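Local coordinates for protein trans-2-enoyl-CoA reductase [NADH] (Treponema denticola ATCC 35405, PDB 4GGO) that reduces the carbon-carbon double bond of trans-2-enoyl-CoA thioesters such as crotonyl-CoA with NADH, as a step of fatty acid synthesis, at residues L56-G61 and Y98-F103; V81-A86 and T116-A121; E29-Y34 and G63-I68; A70-G75 and E110-V115. All coordinates share one frame; numbering follows the deposited sequence.

Contact 1 (L56-G61 and Y98-F103); sequences LGCSNG and YNNLAF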
loop_
_atom_site.group_PDB
_atom_site.type_symbol
_atom_site.label_atom_id
_atom_site.label_comp_id
_atom_site.label_asym_id
_atom_site.label_seq_id
_atom_site.Cartn_x
_atom_site.Cartn_y
_atom_site.Cartn_z
ATOM N N LEU A 56 1.179 7.786 6.559
ATOM C CA LEU A 56 2.604 7.540 6.396
ATOM C C LEU A 56 2.845 6.615 5.207
ATOM O O LEU A 56 2.507 5.433 5.249
ATOM C CB LEU A 56 3.180 6.947 7.680
ATOM C CG LEU A 56 2.906 7.816 8.910
ATOM C CD1 LEU A 56 3.325 7.117 10.192
ATOM C CD2 LEU A 56 3.608 9.161 8.772
ATOM N N GLY A 57 3.433 7.167 4.151
ATOM C CA GLY A 57 3.550 6.465 2.886
ATOM C C GLY A 57 2.345 6.813 2.035
ATOM O O GLY A 57 1.580 5.940 1.630
ATOM N N CYS A 58 2.191 8.102 1.758
ATOM C CA CYS A 58 0.959 8.641 1.191
ATOM C C CYS A 58 0.952 8.725 -0.331
ATOM O O CYS A 58 -0.048 9.125 -0.922
ATOM C CB CYS A 58 0.734 10.046 1.741
ATOM S SG CYS A 58 2.068 11.193 1.292
ATOM N N SER A 59 2.058 8.353 -0.964
ATOM C CA SER A 59 2.254 8.686 -2.374
ATOM C C SER A 59 1.854 7.595 -3.367
ATOM O O SER A 59 1.772 7.849 -4.569
ATOM C CB SER A 59 3.702 9.109 -2.621
ATOM O OG SER A 59 4.584 8.012 -2.466
ATOM N N ASN A 60 1.609 6.386 -2.874
ATOM C CA ASN A 60 1.240 5.283 -3.756
ATOM C C ASN A 60 0.508 4.156 -3.041
ATOM O O ASN A 60 0.509 4.081 -1.812
ATOM C CB ASN A 60 2.478 4.724 -4.460
ATOM C CG ASN A 60 3.325 3.861 -3.546
ATOM O OD1 ASN A 60 3.998 4.362 -2.645
ATOM N ND2 ASN A 60 3.301 2.554 -3.780
ATOM N N GLY A 61 -0.114 3.283 -3.828
ATOM C CA GLY A 61 -0.762 2.093 -3.308
ATOM C C GLY A 61 -1.838 2.355 -2.273
ATOM O O GLY A 61 -2.661 3.256 -2.427
ATOM N N TYR A 98 4.814 12.912 -8.436
ATOM C CA TYR A 98 3.741 13.400 -9.294
ATOM C C TYR A 98 2.374 13.148 -8.663
ATOM O O TYR A 98 1.480 13.994 -8.743
ATOM C CB TYR A 98 3.824 12.757 -10.681
ATOM C CG TYR A 98 5.131 13.034 -11.393
ATOM C CD1 TYR A 98 5.381 14.274 -11.968
ATOM C CD2 TYR A 98 6.115 12.058 -11.488
ATOM C CE1 TYR A 98 6.573 14.535 -12.618
ATOM C CE2 TYR A 98 7.311 12.310 -12.137
ATOM C CZ TYR A 98 7.534 13.550 -12.699
ATOM O OH TYR A 98 8.721 13.806 -13.346
ATOM N N ASN A 99 2.221 11.986 -8.033
ATOM C CA ASN A 99 0.993 11.653 -7.318
ATOM C C ASN A 99 0.677 12.669 -6.224
ATOM O O ASN A 99 -0.459 13.128 -6.105
ATOM C CB ASN A 99 1.073 10.248 -6.716
ATOM C CG ASN A 99 1.008 9.156 -7.768
ATOM O OD1 ASN A 99 0.621 9.398 -8.911
ATOM N ND2 ASN A 99 1.375 7.940 -7.379
ATOM N N ASN A 100 1.686 13.014 -5.428
ATOM C CA ASN A 100 1.522 14.009 -4.372
ATOM C C ASN A 100 1.147 15.382 -4.919
ATOM O O ASN A 100 0.337 16.095 -4.324
ATOM C CB ASN A 100 2.789 14.120 -3.519
ATOM C CG ASN A 100 2.997 12.918 -2.623
ATOM O OD1 ASN A 100 2.068 12.155 -2.361
ATOM N ND2 ASN A 100 4.223 12.747 -2.139
ATOM N N LEU A 101 1.746 15.753 -6.048
ATOM C CA LEU A 101 1.433 17.022 -6.694
ATOM C C LEU A 101 -0.017 17.036 -7.157
ATOM O O LEU A 101 -0.726 18.026 -6.982
ATOM C CB LEU A 101 2.361 17.271 -7.884
ATOM C CG LEU A 101 3.851 17.446 -7.592
ATOM C CD1 LEU A 101 4.603 17.775 -8.873
ATOM C CD2 LEU A 101 4.081 18.518 -6.538
ATOM N N ALA A 102 -0.450 15.925 -7.747
ATOM C CA ALA A 102 -1.821 15.788 -8.220
ATOM C C ALA A 102 -2.809 15.850 -7.061
ATOM O O ALA A 102 -3.840 16.514 -7.152
ATOM C CB ALA A 102 -1.987 14.491 -8.994
ATOM N N PHE A 103 -2.483 15.162 -5.971
ATOM C CA PHE A 103 -3.350 15.139 -4.798
ATOM C C PHE A 103 -3.533 16.530 -4.203
ATOM O O PHE A 103 -4.660 16.992 -4.024
ATOM C CB PHE A 103 -2.805 14.188 -3.728
ATOM C CG PHE A 103 -3.681 14.086 -2.510
ATOM C CD1 PHE A 103 -3.514 14.954 -1.440
ATOM C CD2 PHE A 103 -4.678 13.127 -2.438
ATOM C CE1 PHE A 103 -4.325 14.868 -0.326
ATOM C CE2 PHE A 103 -5.489 13.034 -1.324
ATOM C CZ PHE A 103 -5.316 13.906 -0.268
HETATM O O HOH W 1 -0.621 11.845 -1.680
#
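S59 and N100 bring the two backbones closest, CA to CA 5.7 Å, where the loop that leaves strand 52-56 runs past the side of helix 95-110. The carboxamide of N99 reaches over to the loop: its ND2 donates to S59 O at 2.8 Å. The bond is nearly straight, with 161° at the hydrogen, and it arrives almost along the C=O axis, S59 O lying 8° out of the amide plane of N99. Residues G57 to G61 belong to the NAD(+) site, and this is the glycine-bearing turn between the first strand and first helix of a Rossmann fold; N99 of helix 95-110 thus grips the turn by a backbone carbonyl. N100 lies beside S59, its OD1 3.5 Å from S59 CB and 3.8 Å from C58 SG. Water 1 donates both to C58 O, 2.9 Å away, and to N100 OD1, so that the amide oxygen is tied to the turn through solvent while ND2 of N100 bonds to S82 OG. S59 OG, placed by a chi1 of 68° between the backbone N and the carbonyl carbon, bonds to OE2 of E84, which is important for discriminating NADH from NADPH.

Contact 2 (V81-A86 and T116-A121); sequences VSFEKA and TIDGDA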
loop_
_atom_site.group_PDB
_atom_site.type_symbol
_atom_site.label_atom_id
_atom_site.label_comp_id
_atom_site.label_asym_id
_atom_site.label_seq_id
_atom_site.Cartn_x
_atom_site.Cartn_y
_atom_site.Cartn_z
ATOM N N VAL A 81 3.015 11.836 4.445
ATOM C CA VAL A 81 4.466 11.731 4.480
ATOM C C VAL A 81 4.943 10.639 3.530
ATOM O O VAL A 81 4.447 9.514 3.568
ATOM C CB VAL A 81 4.974 11.411 5.900
ATOM C CG1 VAL A 81 6.478 11.198 5.886
ATOM C CG2 VAL A 81 4.597 12.524 6.864
ATOM N N SER A 82 5.899 10.982 2.672
ATOM C CA SER A 82 6.517 10.011 1.775
ATOM C C SER A 82 7.919 10.472 1.390
ATOM O O SER A 82 8.249 11.646 1.523
ATOM C CB SER A 82 5.665 9.808 0.521
ATOM O OG SER A 82 5.612 10.989 -0.260
ATOM N N PHE A 83 8.737 9.540 0.911
ATOM C CA PHE A 83 10.110 9.852 0.529
ATOM C C PHE A 83 10.269 9.783 -0.987
ATOM O O PHE A 83 10.458 8.707 -1.552
ATOM C CB PHE A 83 11.081 8.885 1.208
ATOM C CG PHE A 83 12.488 9.407 1.316
ATOM C CD1 PHE A 83 12.806 10.690 0.897
ATOM C CD2 PHE A 83 13.495 8.611 1.837
ATOM C CE1 PHE A 83 14.101 11.170 0.998
ATOM C CE2 PHE A 83 14.792 9.085 1.940
ATOM C CZ PHE A 83 15.094 10.366 1.520
ATOM N N GLU A 84 10.198 10.937 -1.640
ATOM C CA GLU A 84 10.243 10.992 -3.096
ATOM C C GLU A 84 11.518 11.640 -3.615
ATOM O O GLU A 84 12.290 12.225 -2.857
ATOM C CB GLU A 84 9.039 11.771 -3.630
ATOM C CG GLU A 84 7.707 11.303 -3.086
ATOM C CD GLU A 84 7.435 9.852 -3.404
ATOM O OE1 GLU A 84 7.798 9.408 -4.513
ATOM O OE2 GLU A 84 6.864 9.153 -2.541
ATOM N N LYS A 85 11.729 11.519 -4.920
ATOM C CA LYS A 85 12.756 12.281 -5.613
ATOM C C LYS A 85 12.057 13.278 -6.528
ATOM O O LYS A 85 11.263 12.887 -7.384
ATOM C CB LYS A 85 13.673 11.354 -6.418
ATOM C CG LYS A 85 14.636 10.546 -5.559
ATOM C CD LYS A 85 15.526 9.634 -6.394
ATOM C CE LYS A 85 14.833 8.321 -6.725
ATOM N NZ LYS A 85 15.721 7.399 -7.487
ATOM N N ALA A 86 12.336 14.563 -6.329
ATOM C CA ALA A 86 11.681 15.621 -7.093
ATOM C C ALA A 86 11.969 15.501 -8.586
ATOM O O ALA A 86 13.009 14.980 -8.991
ATOM C CB ALA A 86 12.094 16.992 -6.574
ATOM N N THR A 116 1.842 17.983 2.511
ATOM C CA THR A 116 2.681 16.820 2.261
ATOM C C THR A 116 4.114 17.083 2.709
ATOM O O THR A 116 4.743 18.046 2.274
ATOM C CB THR A 116 2.684 16.437 0.770
ATOM O OG1 THR A 116 1.339 16.209 0.332
ATOM C CG2 THR A 116 3.508 15.178 0.542
ATOM N N ILE A 117 4.618 16.226 3.590
ATOM C CA ILE A 117 6.000 16.321 4.039
ATOM C C ILE A 117 6.859 15.269 3.346
ATOM O O ILE A 117 6.654 14.068 3.524
ATOM C CB ILE A 117 6.115 16.169 5.566
ATOM C CG1 ILE A 117 5.375 17.312 6.264
ATOM C CG2 ILE A 117 7.575 16.144 5.993
ATOM C CD1 ILE A 117 5.495 17.292 7.768
ATOM N N ASP A 118 7.816 15.733 2.548
ATOM C CA ASP A 118 8.666 14.843 1.769
ATOM C C ASP A 118 9.977 14.574 2.502
ATOM O O ASP A 118 10.735 15.497 2.797
ATOM C CB ASP A 118 8.941 15.449 0.391
ATOM C CG ASP A 118 9.386 14.413 -0.627
ATOM O OD1 ASP A 118 10.049 13.429 -0.238
ATOM O OD2 ASP A 118 9.070 14.585 -1.824
ATOM N N GLY A 119 10.238 13.304 2.793
ATOM C CA GLY A 119 11.450 12.914 3.488
ATOM C C GLY A 119 11.363 11.523 4.084
ATOM O O GLY A 119 10.339 10.847 3.969
ATOM N N ASP A 120 12.445 11.095 4.727
ATOM C CA ASP A 120 12.510 9.769 5.333
ATOM C C ASP A 120 11.640 9.686 6.584
ATOM O O ASP A 120 11.988 10.234 7.630
ATOM C CB ASP A 120 13.960 9.412 5.667
ATOM C CG ASP A 120 14.099 8.027 6.272
ATOM O OD1 ASP A 120 13.200 7.184 6.057
ATOM O OD2 ASP A 120 15.115 7.780 6.956
ATOM N N ALA A 121 10.515 8.987 6.473
ATOM C CA ALA A 121 9.566 8.865 7.578
ATOM C C ALA A 121 10.134 8.078 8.758
ATOM O O ALA A 121 9.566 8.085 9.849
ATOM C CB ALA A 121 8.269 8.229 7.091
#
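V81 pairs with I117 and S82 with D118 as parallel strand neighbours, held by S82 N to I117 O at 3.3 Å and by G119 N to S82 O at 2.9 Å. Beyond these bridges F83 carries the contact into the loops. Its CB lies 3.5 Å from G119 O. CG is anti to the backbone N (chi1 -158°), and CG and CD1 both pack against the G119 carbonyl carbon. CD2 and CE2, on the other flank of the ring, meet the CA and CB of D120, with CE2 to D120 CB at 3.8 Å. One face is thereby laid on the peptide, D120 N standing 3.7 Å above the plane of the F83 ring, over its centre, while D118 OD1 sits at the edge. That carboxylate oxygen accepts from E84 N at 2.9 Å, on its syn side and with 176° at the hydrogen, which holds the backbone at E84. F83, E84, D120 and A121 all bind NAD(+), so the loops that follow two adjacent strands shape the cofactor site together. Strands 77-82 and 114-118 are joined by helix 95-110 in a beta-alpha-beta unit; that helix approaches T116 and E84 through N100, whereas V81 and I117 face helix 124-136.

Contact 3 (E29-Y34 and G63-I68); sequences EDQIEY and GLASRI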
loop_
_atom_site.group_PDB
_atom_site.type_symbol
_atom_site.label_atom_id
_atom_site.label_comp_id
_atom_site.label_asym_id
_atom_site.label_seq_id
_atom_site.Cartn_x
_atom_site.Cartn_y
_atom_site.Cartn_z
ATOM N N GLU A 29 -6.704 11.230 -10.199
ATOM C CA GLU A 29 -8.033 11.768 -10.471
ATOM C C GLU A 29 -9.092 10.675 -10.587
ATOM O O GLU A 29 -10.218 10.846 -10.121
ATOM C CB GLU A 29 -8.020 12.625 -11.739
ATOM C CG GLU A 29 -7.355 13.979 -11.563
ATOM C CD GLU A 29 -7.294 14.774 -12.852
ATOM O OE1 GLU A 29 -7.284 14.154 -13.935
ATOM O OE2 GLU A 29 -7.260 16.022 -12.781
ATOM N N ASP A 30 -8.729 9.556 -11.210
ATOM C CA ASP A 30 -9.652 8.433 -11.352
ATOM C C ASP A 30 -10.025 7.849 -9.994
ATOM O O ASP A 30 -11.164 7.433 -9.782
ATOM C CB ASP A 30 -9.060 7.341 -12.248
ATOM C CG ASP A 30 -9.033 7.738 -13.712
ATOM O OD1 ASP A 30 -9.649 8.766 -14.064
ATOM O OD2 ASP A 30 -8.404 7.014 -14.512
ATOM N N GLN A 31 -9.062 7.817 -9.078
ATOM C CA GLN A 31 -9.317 7.312 -7.734
ATOM C C GLN A 31 -10.227 8.265 -6.969
ATOM O O GLN A 31 -11.093 7.834 -6.208
ATOM C CB GLN A 31 -8.008 7.101 -6.971
ATOM C CG GLN A 31 -7.137 5.985 -7.529
ATOM C CD GLN A 31 -5.879 5.767 -6.711
ATOM O OE1 GLN A 31 -5.941 5.548 -5.500
ATOM N NE2 GLN A 31 -4.726 5.834 -7.369
ATOM N N ILE A 32 -10.023 9.563 -7.178
ATOM C CA ILE A 32 -10.863 10.581 -6.559
ATOM C C ILE A 32 -12.297 10.466 -7.064
ATOM O O ILE A 32 -13.245 10.524 -6.281
ATOM C CB ILE A 32 -10.331 12.002 -6.839
ATOM C CG1 ILE A 32 -8.948 12.182 -6.215
ATOM C CG2 ILE A 32 -11.290 13.052 -6.296
ATOM C CD1 ILE A 32 -8.281 13.488 -6.579
ATOM N N GLU A 33 -12.448 10.291 -8.374
ATOM C CA GLU A 33 -13.772 10.164 -8.975
ATOM C C GLU A 33 -14.511 8.938 -8.447
ATOM O O GLU A 33 -15.713 8.995 -8.190
ATOM C CB GLU A 33 -13.684 10.114 -10.503
ATOM C CG GLU A 33 -15.039 9.981 -11.189
ATOM C CD GLU A 33 -14.937 9.949 -12.702
ATOM O OE1 GLU A 33 -13.830 10.181 -13.233
ATOM O OE2 GLU A 33 -15.967 9.689 -13.362
ATOM N N TYR A 34 -13.790 7.832 -8.281
ATOM C CA TYR A 34 -14.394 6.624 -7.733
ATOM C C TYR A 34 -14.836 6.851 -6.295
ATOM O O TYR A 34 -15.938 6.461 -5.907
ATOM C CB TYR A 34 -13.428 5.435 -7.789
ATOM C CG TYR A 34 -14.004 4.187 -7.154
ATOM C CD1 TYR A 34 -14.812 3.325 -7.885
ATOM C CD2 TYR A 34 -13.752 3.876 -5.822
ATOM C CE1 TYR A 34 -15.348 2.188 -7.310
ATOM C CE2 TYR A 34 -14.287 2.742 -5.238
ATOM C CZ TYR A 34 -15.082 1.902 -5.987
ATOM O OH TYR A 34 -15.615 0.770 -5.413
ATOM N N GLY A 63 -1.535 3.502 0.716
ATOM C CA GLY A 63 -1.341 4.773 1.391
ATOM C C GLY A 63 -2.039 5.903 0.660
ATOM O O GLY A 63 -2.783 6.676 1.260
ATOM N N LEU A 64 -1.798 5.993 -0.644
ATOM C CA LEU A 64 -2.437 7.001 -1.484
ATOM C C LEU A 64 -3.959 6.873 -1.456
ATOM O O LEU A 64 -4.674 7.871 -1.355
ATOM C CB LEU A 64 -1.931 6.887 -2.925
ATOM C CG LEU A 64 -2.599 7.777 -3.975
ATOM C CD1 LEU A 64 -2.437 9.247 -3.624
ATOM C CD2 LEU A 64 -2.039 7.482 -5.359
ATOM N N ALA A 65 -4.448 5.641 -1.543
ATOM C CA ALA A 65 -5.885 5.391 -1.521
ATOM C C ALA A 65 -6.489 5.771 -0.172
ATOM O O ALA A 65 -7.640 6.202 -0.096
ATOM C CB ALA A 65 -6.176 3.932 -1.849
ATOM N N SER A 66 -5.701 5.616 0.887
ATOM C CA SER A 66 -6.140 5.959 2.234
ATOM C C SER A 66 -6.296 7.466 2.402
ATOM O O SER A 66 -7.227 7.935 3.056
ATOM C CB SER A 66 -5.159 5.415 3.274
ATOM O OG SER A 66 -5.011 4.011 3.146
ATOM N N ARG A 67 -5.378 8.222 1.808
ATOM C CA ARG A 67 -5.434 9.674 1.887
ATOM C C ARG A 67 -6.585 10.198 1.038
ATOM O O ARG A 67 -7.332 11.080 1.462
ATOM C CB ARG A 67 -4.109 10.295 1.437
ATOM C CG ARG A 67 -3.883 11.700 1.974
ATOM C CD ARG A 67 -2.613 12.327 1.417
ATOM N NE ARG A 67 -2.400 13.667 1.957
ATOM C CZ ARG A 67 -1.419 14.482 1.581
ATOM N NH1 ARG A 67 -0.552 14.101 0.653
ATOM N NH2 ARG A 67 -1.309 15.682 2.133
ATOM N N ILE A 68 -6.730 9.638 -0.159
ATOM C CA ILE A 68 -7.803 10.022 -1.072
ATOM C C ILE A 68 -9.186 9.724 -0.488
ATOM O O ILE A 68 -10.097 10.549 -0.581
ATOM C CB ILE A 68 -7.645 9.325 -2.441
ATOM C CG1 ILE A 68 -6.422 9.875 -3.177
ATOM C CG2 ILE A 68 -8.896 9.502 -3.291
ATOM C CD1 ILE A 68 -6.175 9.228 -4.521
#
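Q31, I68 and I32 make up most of the meeting between helices 21-38 and 61-74, whose local axes pass 10.2 Å apart at a crossing angle of -47°. Q31 has the largest buried share. Its chain runs extended to CD (chi2 -178°) and lies across I68 at about a right angle. The CD1 methyl of I68 touches the near end of that chain, 3.7 Å from Q31 CB, and also its far end, 3.8 Å from Q31 OE1. The amide tip then divides: NE2 lies 3.7 Å from L64 CD2, and OE1 lies 4.0 Å from the CB of A65. The CG2 methyl of I68, anti to the backbone N, stands 4.0 Å from both CA and CG1 of I32, and here too the side chains cross at about a right angle. I32 and I68 also have the closest CA atoms, 6.3 Å apart. Around them, A106 of helix 95-110 covers I32 and F103 of the same helix covers I68, while V28 and T35 of helix 21-38 also touch I68. Across this interface the sheet-flanking helix 61-74 of the Rossmann fold meets the helix near the N-terminus through aliphatic groups and the carboxamide of Q31. NE2 of Q31 bonds weakly to G27 O in its own helix and makes no hydrogen bond to 63-68; the two segments are held by van der Waals contact, in which the Q31 amide lies against L64, A65 and I68.

Contact 4 (A70-G75 and E110-V115); sequences AAFGYG and EGLYSV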
loop_
_atom_site.group_PDB
_atom_site.type_symbol
_atom_site.label_atom_id
_atom_site.label_comp_id
_atom_site.label_asym_id
_atom_site.label_seq_id
_atom_site.Cartn_x
_atom_site.Cartn_y
_atom_site.Cartn_z
ATOM N N ALA A 70 -9.976 9.406 2.723
ATOM C CA ALA A 70 -10.189 10.293 3.863
ATOM C C ALA A 70 -10.537 11.705 3.409
ATOM O O ALA A 70 -11.470 12.319 3.924
ATOM C CB ALA A 70 -8.960 10.313 4.761
ATOM N N ALA A 71 -9.789 12.210 2.435
ATOM C CA ALA A 71 -9.955 13.586 1.979
ATOM C C ALA A 71 -11.186 13.782 1.097
ATOM O O ALA A 71 -12.016 14.645 1.366
ATOM C CB ALA A 71 -8.699 14.063 1.255
ATOM N N PHE A 72 -11.305 12.979 0.044
ATOM C CA PHE A 72 -12.348 13.207 -0.951
ATOM C C PHE A 72 -13.620 12.402 -0.710
ATOM O O PHE A 72 -14.620 12.588 -1.404
ATOM C CB PHE A 72 -11.803 12.961 -2.359
ATOM C CG PHE A 72 -10.667 13.868 -2.726
ATOM C CD1 PHE A 72 -10.906 15.173 -3.124
ATOM C CD2 PHE A 72 -9.357 13.423 -2.657
ATOM C CE1 PHE A 72 -9.860 16.013 -3.456
ATOM C CE2 PHE A 72 -8.308 14.259 -2.990
ATOM C CZ PHE A 72 -8.560 15.556 -3.390
ATOM N N GLY A 73 -13.583 11.516 0.278
ATOM C CA GLY A 73 -14.760 10.756 0.652
ATOM C C GLY A 73 -15.400 11.301 1.913
ATOM O O GLY A 73 -16.623 11.303 2.051
ATOM N N TYR A 74 -14.569 11.778 2.834
ATOM C CA TYR A 74 -15.057 12.225 4.134
ATOM C C TYR A 74 -14.786 13.703 4.412
ATOM O O TYR A 74 -15.311 14.263 5.374
ATOM C CB TYR A 74 -14.482 11.347 5.249
ATOM C CG TYR A 74 -15.005 9.928 5.224
ATOM C CD1 TYR A 74 -16.173 9.585 5.895
ATOM C CD2 TYR A 74 -14.336 8.932 4.522
ATOM C CE1 TYR A 74 -16.659 8.292 5.873
ATOM C CE2 TYR A 74 -14.814 7.634 4.493
ATOM C CZ TYR A 74 -15.976 7.320 5.170
ATOM O OH TYR A 74 -16.457 6.032 5.147
ATOM N N GLY A 75 -13.973 14.331 3.568
ATOM C CA GLY A 75 -13.683 15.749 3.705
ATOM C C GLY A 75 -12.643 16.043 4.768
ATOM O O GLY A 75 -12.538 17.170 5.252
ATOM N N GLU A 110 -10.644 21.636 -3.965
ATOM C CA GLU A 110 -11.826 21.272 -3.191
ATOM C C GLU A 110 -11.983 22.139 -1.948
ATOM O O GLU A 110 -13.041 22.149 -1.319
ATOM C CB GLU A 110 -11.765 19.799 -2.784
ATOM C CG GLU A 110 -11.868 18.823 -3.942
ATOM C CD GLU A 110 -13.294 18.627 -4.420
ATOM O OE1 GLU A 110 -14.220 19.174 -3.784
ATOM O OE2 GLU A 110 -13.488 17.920 -5.431
ATOM N N GLY A 111 -10.925 22.861 -1.595
ATOM C CA GLY A 111 -10.938 23.692 -0.404
ATOM C C GLY A 111 -10.608 22.895 0.843
ATOM O O GLY A 111 -11.053 23.227 1.942
ATOM N N LEU A 112 -9.825 21.836 0.668
ATOM C CA LEU A 112 -9.422 20.980 1.776
ATOM C C LEU A 112 -8.010 21.313 2.242
ATOM O O LEU A 112 -7.147 21.662 1.435
ATOM C CB LEU A 112 -9.483 19.509 1.359
ATOM C CG LEU A 112 -10.831 18.954 0.897
ATOM C CD1 LEU A 112 -10.668 17.528 0.388
ATOM C CD2 LEU A 112 -11.848 19.010 2.025
ATOM N N TYR A 113 -7.774 21.202 3.546
ATOM C CA TYR A 113 -6.425 21.339 4.079
ATOM C C TYR A 113 -5.610 20.100 3.734
ATOM O O TYR A 113 -6.016 18.975 4.033
ATOM C CB TYR A 113 -6.449 21.539 5.595
ATOM C CG TYR A 113 -5.084 21.420 6.242
ATOM C CD1 TYR A 113 -4.202 22.492 6.250
ATOM C CD2 TYR A 113 -4.680 20.235 6.845
ATOM C CE1 TYR A 113 -2.955 22.386 6.839
ATOM C CE2 TYR A 113 -3.437 20.119 7.434
ATOM C CZ TYR A 113 -2.580 21.198 7.430
ATOM O OH TYR A 113 -1.341 21.083 8.018
ATOM N N SER A 114 -4.457 20.307 3.106
ATOM C CA SER A 114 -3.584 19.202 2.739
ATOM C C SER A 114 -2.123 19.630 2.721
ATOM O O SER A 114 -1.732 20.513 1.957
ATOM C CB SER A 114 -3.979 18.634 1.375
ATOM O OG SER A 114 -3.130 17.562 1.008
ATOM N N VAL A 115 -1.321 19.000 3.573
ATOM C CA VAL A 115 0.109 19.263 3.619
ATOM C C VAL A 115 0.892 17.968 3.440
ATOM O O VAL A 115 0.633 16.975 4.120
ATOM C CB VAL A 115 0.520 19.940 4.941
ATOM C CG1 VAL A 115 2.034 19.931 5.103
ATOM C CG2 VAL A 115 -0.022 21.361 4.996
#
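G75 and L112 approach to 7.0 Å between CA atoms and F72 and E110 to 8.4 Å; at these spacings the end of helix 61-74 and the turn leading into strand 114-118 meet through side chains. Both backbones turn at glycines of positive phi: G75 (80°) is the first residue to leave helical angles after helix 61-74, and G111 (84°) closes helix 95-110 in a Schellman motif. L112, just past that turn, has the largest buried area of the contact. Its CD1 methyl lies 3.3 Å from A71 O and 4.1 Å from A71 CB, while CD2 sits 3.8 Å from G75 O, so the forked end of the leucine rests against A71 and G75. The CE1 of F72 meets E110 CG at 3.5 Å, the methylene lying in the ring plane at the edge, and is also 4.2 Å from L112 CD1. The E110 chain bends at chi2 (-79°), and its carboxylate forms a salt bridge from OE2 to K36 NZ. The contact thus joins two helix ends beside the start of an outermost strand of the parallel sheet. Helix 95-110 covers this corner through F103, whose ring meets that of F72 edge-to-face and also touches A71 and S114, and through A106 on F72.

All four contacts lie in the Rossmann region around strands 52-56, 77-82 and 114-118, which are neighbours in the parallel sheet. Contacts 1 and 2, with centres 9 Å apart, form the NAD(+) end, and are joined by a probable hydrogen bond from G57 N to V81 O. Contact 3 lies 9 Å from contact 1; contacts 3 and 4, which share helix 61-74, are 11 Å apart, and contacts 1 and 4 are 14 Å apart. Along the chain contact 3 closes before contacts 2 and 4 open, whereas contact 1 alternates with each of the others, as do contacts 2 and 4. F103 of helix 95-110 packs on R67, and R67 NH1 reaches T116 OG1, linking the cofactor end to the flanking helices.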